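Side-chain contacts in MGS-M5 (Unidentified, PDB 4Q3N), which probably catalyses the NAD-dependent interconversion of L-lactate and pyruvate: residues A21-G26 against M59-G64; A151-E156 against E180-S185. All coordinates share one frame; numbering follows the deposited sequence. Where two conformers were deposited one is given.

Contact 1: residues A21-G26 against M59-G64; sequences AMVNQG and MSIKAG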
loop_
_atom_site.group_PDB
_atom_site.type_symbol
_atom_site.label_atom_id
_atom_site.label_comp_id
_atom_site.label_asym_id
_atom_site.label_seq_id
_atom_site.Cartn_x
_atom_site.Cartn_y
_atom_site.Cartn_z
ATOM N N ALA A 21 -13.118 5.893 0.907
ATOM C CA ALA A 21 -11.690 6.126 0.654
ATOM C C ALA A 21 -10.846 5.455 1.740
ATOM O O ALA A 21 -9.796 4.833 1.433
ATOM C CB ALA A 21 -11.385 7.673 0.544
ATOM N N MET A 22 -11.298 5.543 3.001
ATOM C CA MET A 22 -10.598 4.847 4.109
ATOM C C MET A 22 -10.573 3.345 3.942
ATOM O O MET A 22 -9.548 2.711 4.227
ATOM C CB MET A 22 -11.229 5.169 5.471
ATOM C CG MET A 22 -10.773 6.579 5.953
ATOM S SD MET A 22 -10.909 6.704 7.722
ATOM C CE MET A 22 -12.668 6.626 7.848
ATOM N N VAL A 23 -11.702 2.778 3.515
ATOM C CA VAL A 23 -11.761 1.342 3.239
ATOM C C VAL A 23 -10.767 0.960 2.134
ATOM O O VAL A 23 -10.062 -0.057 2.235
ATOM C CB VAL A 23 -13.166 0.909 2.832
ATOM C CG1 VAL A 23 -13.179 -0.562 2.348
ATOM C CG2 VAL A 23 -14.117 1.086 4.023
ATOM N N ASN A 24 -10.706 1.737 1.064
ATOM C CA ASN A 24 -9.785 1.400 -0.009
ATOM C C ASN A 24 -8.305 1.647 0.331
ATOM O O ASN A 24 -7.454 1.037 -0.267
ATOM C CB ASN A 24 -10.171 2.188 -1.235
ATOM C CG ASN A 24 -11.372 1.541 -1.937
ATOM O OD1 ASN A 24 -11.179 0.570 -2.672
ATOM N ND2 ASN A 24 -12.603 2.024 -1.663
ATOM N N GLN A 25 -8.035 2.608 1.223
ATOM C CA GLN A 25 -6.673 2.866 1.669
ATOM C C GLN A 25 -6.320 2.015 2.894
ATOM O O GLN A 25 -5.174 2.010 3.286
ATOM C CB GLN A 25 -6.466 4.368 1.997
ATOM C CG GLN A 25 -6.561 5.274 0.743
ATOM C CD GLN A 25 -6.002 6.659 1.026
ATOM O OE1 GLN A 25 -5.036 6.796 1.808
ATOM N NE2 GLN A 25 -6.617 7.714 0.430
ATOM N N GLY A 26 -7.284 1.339 3.517
ATOM C CA GLY A 26 -6.996 0.655 4.798
ATOM C C GLY A 26 -6.488 1.584 5.906
ATOM O O GLY A 26 -5.565 1.258 6.654
ATOM N N MET A 59 -11.277 -5.057 8.301
ATOM C CA MET A 59 -11.935 -3.979 9.033
ATOM C C MET A 59 -13.199 -4.440 9.671
ATOM O O MET A 59 -13.785 -5.422 9.246
ATOM C CB MET A 59 -12.277 -2.797 8.083
ATOM C CG MET A 59 -11.024 -2.139 7.510
ATOM S SD MET A 59 -11.407 -0.781 6.384
ATOM C CE MET A 59 -12.158 0.409 7.512
ATOM N N SER A 60 -13.617 -3.702 10.693
ATOM C CA SER A 60 -14.922 -3.853 11.324
ATOM C C SER A 60 -15.741 -2.615 10.984
ATOM O O SER A 60 -15.349 -1.492 11.329
ATOM C CB SER A 60 -14.790 -3.985 12.835
ATOM O OG SER A 60 -14.443 -5.295 13.209
ATOM N N ILE A 61 -16.858 -2.789 10.289
ATOM C CA ILE A 61 -17.686 -1.640 9.899
ATOM C C ILE A 61 -19.149 -1.871 10.277
ATOM O O ILE A 61 -19.698 -2.938 9.978
ATOM C CB ILE A 61 -17.622 -1.370 8.366
ATOM C CG1 ILE A 61 -16.162 -1.260 7.887
ATOM C CG2 ILE A 61 -18.481 -0.087 7.993
ATOM C CD1 ILE A 61 -16.092 -1.010 6.346
ATOM N N LYS A 62 -19.767 -0.905 10.956
ATOM C CA LYS A 62 -21.184 -1.061 11.293
ATOM C C LYS A 62 -21.897 0.292 11.378
ATOM O O LYS A 62 -21.251 1.338 11.515
ATOM C CB LYS A 62 -21.328 -1.790 12.618
ATOM C CG LYS A 62 -21.050 -0.908 13.786
ATOM C CD LYS A 62 -21.169 -1.685 15.118
ATOM C CE LYS A 62 -20.918 -0.739 16.296
ATOM N NZ LYS A 62 -21.451 -1.301 17.548
ATOM N N ALA A 63 -23.236 0.291 11.294
ATOM C CA ALA A 63 -23.989 1.503 11.623
ATOM C C ALA A 63 -24.101 1.514 13.133
ATOM O O ALA A 63 -24.295 0.459 13.712
ATOM C CB ALA A 63 -25.470 1.485 10.958
ATOM N N GLY A 64 -24.018 2.659 13.798
ATOM C CA GLY A 64 -24.153 2.611 15.254
ATOM C C GLY A 64 -24.914 3.790 15.816
ATOM O O GLY A 64 -25.657 4.436 15.075
#

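Contact 2: residues A151-E156 against E180-S185; sequences ARLRYE and EFVCWS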
loop_
_atom_site.group_PDB
_atom_site.type_symbol
_atom_site.label_atom_id
_atom_site.label_comp_id
_atom_site.label_asym_id
_atom_site.label_seq_id
_atom_site.Cartn_x
_atom_site.Cartn_y
_atom_site.Cartn_z
ATOM N N ALA A 151 -4.972 21.154 -1.885
ATOM C CA ALA A 151 -4.788 20.085 -2.869
ATOM C C ALA A 151 -5.170 20.551 -4.265
ATOM O O ALA A 151 -4.571 20.141 -5.240
ATOM C CB ALA A 151 -5.619 18.837 -2.499
ATOM N N ARG A 152 -6.214 21.371 -4.377
ATOM C CA ARG A 152 -6.597 21.916 -5.661
ATOM C C ARG A 152 -5.505 22.809 -6.225
ATOM O O ARG A 152 -5.197 22.782 -7.410
ATOM C CB ARG A 152 -7.916 22.730 -5.527
ATOM C CG ARG A 152 -9.120 21.837 -5.220
ATOM C CD ARG A 152 -10.426 22.667 -5.042
ATOM N NE ARG A 152 -11.610 21.802 -5.077
ATOM C CZ ARG A 152 -12.674 22.019 -4.320
ATOM N NH1 ARG A 152 -12.712 23.054 -3.442
ATOM N NH2 ARG A 152 -13.680 21.203 -4.420
ATOM N N LEU A 153 -4.996 23.688 -5.378
ATOM C CA LEU A 153 -3.879 24.564 -5.760
ATOM C C LEU A 153 -2.670 23.754 -6.286
ATOM O O LEU A 153 -2.099 24.069 -7.330
ATOM C CB LEU A 153 -3.409 25.376 -4.548
ATOM C CG LEU A 153 -2.167 26.257 -4.707
ATOM C CD1 LEU A 153 -2.488 27.422 -5.659
ATOM C CD2 LEU A 153 -1.722 26.814 -3.363
ATOM N N ARG A 154 -2.276 22.722 -5.544
ATOM C CA ARG A 154 -1.152 21.879 -5.962
ATOM C C ARG A 154 -1.444 21.207 -7.298
ATOM O O ARG A 154 -0.598 21.206 -8.207
ATOM C CB ARG A 154 -0.848 20.831 -4.886
ATOM C CG ARG A 154 -0.595 21.450 -3.522
ATOM C CD ARG A 154 -0.562 20.377 -2.457
ATOM N NE ARG A 154 0.717 19.690 -2.442
ATOM C CZ ARG A 154 1.035 18.742 -1.568
ATOM N NH1 ARG A 154 0.167 18.381 -0.631
ATOM N NH2 ARG A 154 2.240 18.191 -1.611
ATOM N N TYR A 155 -2.660 20.674 -7.446
ATOM C CA TYR A 155 -3.065 20.129 -8.743
ATOM C C TYR A 155 -2.933 21.154 -9.861
ATOM O O TYR A 155 -2.379 20.860 -10.931
ATOM C CB TYR A 155 -4.534 19.597 -8.707
ATOM C CG TYR A 155 -5.049 19.259 -10.104
ATOM C CD1 TYR A 155 -4.622 18.102 -10.794
ATOM C CD2 TYR A 155 -5.928 20.117 -10.766
ATOM C CE1 TYR A 155 -5.092 17.828 -12.107
ATOM C CE2 TYR A 155 -6.408 19.835 -12.043
ATOM C CZ TYR A 155 -5.991 18.714 -12.706
ATOM O OH TYR A 155 -6.483 18.499 -13.965
ATOM N N GLU A 156 -3.425 22.377 -9.645
ATOM C CA GLU A 156 -3.433 23.352 -10.749
ATOM C C GLU A 156 -2.000 23.727 -11.159
ATOM O O GLU A 156 -1.675 23.796 -12.332
ATOM C CB GLU A 156 -4.198 24.632 -10.370
ATOM C CG GLU A 156 -5.737 24.421 -10.136
ATOM C CD GLU A 156 -6.489 23.992 -11.398
ATOM O OE1 GLU A 156 -5.924 24.155 -12.501
ATOM O OE2 GLU A 156 -7.651 23.499 -11.269
ATOM N N GLU A 180 -10.640 33.080 1.098
ATOM C CA GLU A 180 -9.353 32.374 1.114
ATOM C C GLU A 180 -8.337 33.009 0.182
ATOM O O GLU A 180 -8.676 33.723 -0.730
ATOM C CB GLU A 180 -9.492 30.932 0.689
ATOM C CG GLU A 180 -9.859 30.813 -0.798
ATOM C CD GLU A 180 -10.358 29.434 -1.129
ATOM O OE1 GLU A 180 -10.575 28.665 -0.173
ATOM O OE2 GLU A 180 -10.520 29.115 -2.317
ATOM N N PHE A 181 -7.070 32.704 0.373
ATOM C CA PHE A 181 -6.069 33.349 -0.464
ATOM C C PHE A 181 -4.849 32.434 -0.559
ATOM O O PHE A 181 -4.666 31.529 0.274
ATOM C CB PHE A 181 -5.671 34.725 0.108
ATOM C CG PHE A 181 -4.984 34.636 1.466
ATOM C CD1 PHE A 181 -5.748 34.567 2.633
ATOM C CD2 PHE A 181 -3.591 34.593 1.565
ATOM C CE1 PHE A 181 -5.136 34.451 3.873
ATOM C CE2 PHE A 181 -2.953 34.483 2.795
ATOM C CZ PHE A 181 -3.725 34.422 3.967
ATOM N N VAL A 182 -4.032 32.631 -1.589
ATOM C CA VAL A 182 -2.839 31.815 -1.757
ATOM C C VAL A 182 -1.706 32.456 -1.008
ATOM O O VAL A 182 -1.486 33.645 -1.113
ATOM C CB VAL A 182 -2.384 31.697 -3.232
ATOM C CG1 VAL A 182 -1.193 30.716 -3.355
ATOM C CG2 VAL A 182 -3.519 31.303 -4.133
ATOM N N CYS A 183 -0.949 31.662 -0.284
ATOM C CA CYS A 183 0.260 32.198 0.311
ATOM C C CYS A 183 1.411 32.024 -0.706
ATOM O O CYS A 183 2.143 31.024 -0.677
ATOM C CB CYS A 183 0.545 31.471 1.637
ATOM S SG CYS A 183 2.032 32.029 2.428
ATOM N N TRP A 184 1.539 32.960 -1.645
ATOM C CA TRP A 184 2.610 32.837 -2.640
ATOM C C TRP A 184 4.009 33.103 -2.068
ATOM O O TRP A 184 4.974 32.695 -2.674
ATOM C CB TRP A 184 2.375 33.799 -3.823
ATOM C CG TRP A 184 1.137 33.450 -4.688
ATOM C CD1 TRP A 184 0.022 34.235 -4.924
ATOM C CD2 TRP A 184 0.953 32.259 -5.452
ATOM N NE1 TRP A 184 -0.847 33.582 -5.767
ATOM C CE2 TRP A 184 -0.314 32.367 -6.107
ATOM C CE3 TRP A 184 1.724 31.099 -5.639
ATOM C CZ2 TRP A 184 -0.812 31.370 -6.950
ATOM C CZ3 TRP A 184 1.218 30.085 -6.456
ATOM C CH2 TRP A 184 -0.047 30.222 -7.094
ATOM N N SER A 185 4.128 33.847 -0.957
ATOM C CA SER A 185 5.453 34.222 -0.445
ATOM C C SER A 185 6.186 32.997 0.118
ATOM O O SER A 185 7.423 33.012 0.247
ATOM C CB SER A 185 5.341 35.281 0.643
ATOM O OG SER A 185 4.579 34.753 1.737
#

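Contact 1: residues A21-G26 against M59-G64
V23, M59 and I61 form a small apolar seam in the Rossmann fold, where the last turn of helix 13-25 meets strand 60-63, at the outer edge of the parallel sheet, and the residue that leads into it. The seam is wholly apolar, made by carbon and sulfur atoms. Two alternate residues of 59-64, M59 and I61, direct their side chains at the helix and share one methyl, CG2 of V23. From I61 comes the extended tip of the side chain, with V23 CG2 only 3.7 Å from I61 CD1. M59 approaches by another route: its chain runs straight as far as SD and then bends (chi3 66°), which lays the thioether against the helix backbone as well as the valine. Its SD sits 3.8 Å from V23 CA, while its terminal CE lies 4.1 Å from V23 CG2. A chi1 of 172° puts CG2 of V23 anti to the carbonyl carbon and beside the backbone N, and from there it meets both partners. Just beyond, the helix ends in a Schellman motif, with G26 at positive phi as the C-prime residue and T27 N bonded to M22 O. L52 touches all three residues of the seam. M22 and I61 also pack on L31 of strand 30-34, to which strand 60-63 is hydrogen-bonded, and I61 reaches L48 of helix 38-49. V23 also packs on M236 of the second subunit, and helix 232-246 of the same chain covers M22.

Contact 2: residues A151-E156 against E180-S185
The indole of W184 carries the CG1 methyl of V182 on one face, 3.3 Å above the plane and over the centre of the ring system, while L153 comes obliquely at the far corner of the six-membered ring, with its CD1 4.0 Å from W184 CH2. As for the other flat group, OE2 of the next residue, E156, lies in plane at the edge of the Y155 ring, 3.8 Å from CD2 of Y155, a local contact within the helix. The methyl-on-indole pair is local in sequence too: C183 is the centre of an inverse gamma turn with a weak bond of 3.1 Å from W184 N to V182 O, a turn consistent with V182 and W184 lying one over the other. Into this pair the helix sends a single leucine. Its stem leaves anti to the backbone nitrogen (chi1 175°) and its two methyls divide the work, CD1 going to the indole and CD2 to the valine, where L153 CD2 and V182 CG1 are 3.9 Å apart. V182 CG1 therefore serves two neighbours at once, the leucine and the aromatic face. The same leucine packs on A170 of strand 168-173 and on I212 of helix 206-227, and that helix also meets W184 through L209. Y155 packs on N49 of the second subunit. Taken together, helix 147-161 packs on strand 181-182, outermost in this chain's antiparallel sheet, and on the turn that follows it, within the alpha/beta C-terminal domain of the lactate/malate dehydrogenase family.

How the contacts relate
From the N terminus, contact 1 comes first: it closes a loop of 32 residues that holds strand 30-34 and helix 38-49, tying an early helix to an edge strand of the NAD-binding domain. Contact 2 opens later and closes 23 residues, including strand 168-173, within the C-terminal domain. The two are in series, neither nesting nor crossing, with centres about 31 Å apart and nearest atoms about 12 Å apart. Their link lies in the assembly. Both touch the second subunit, and helix segment 151-156 packs there on H50, N49 and A53 of that neighbouring subunit, residues within the loop that its own contact 1 closes.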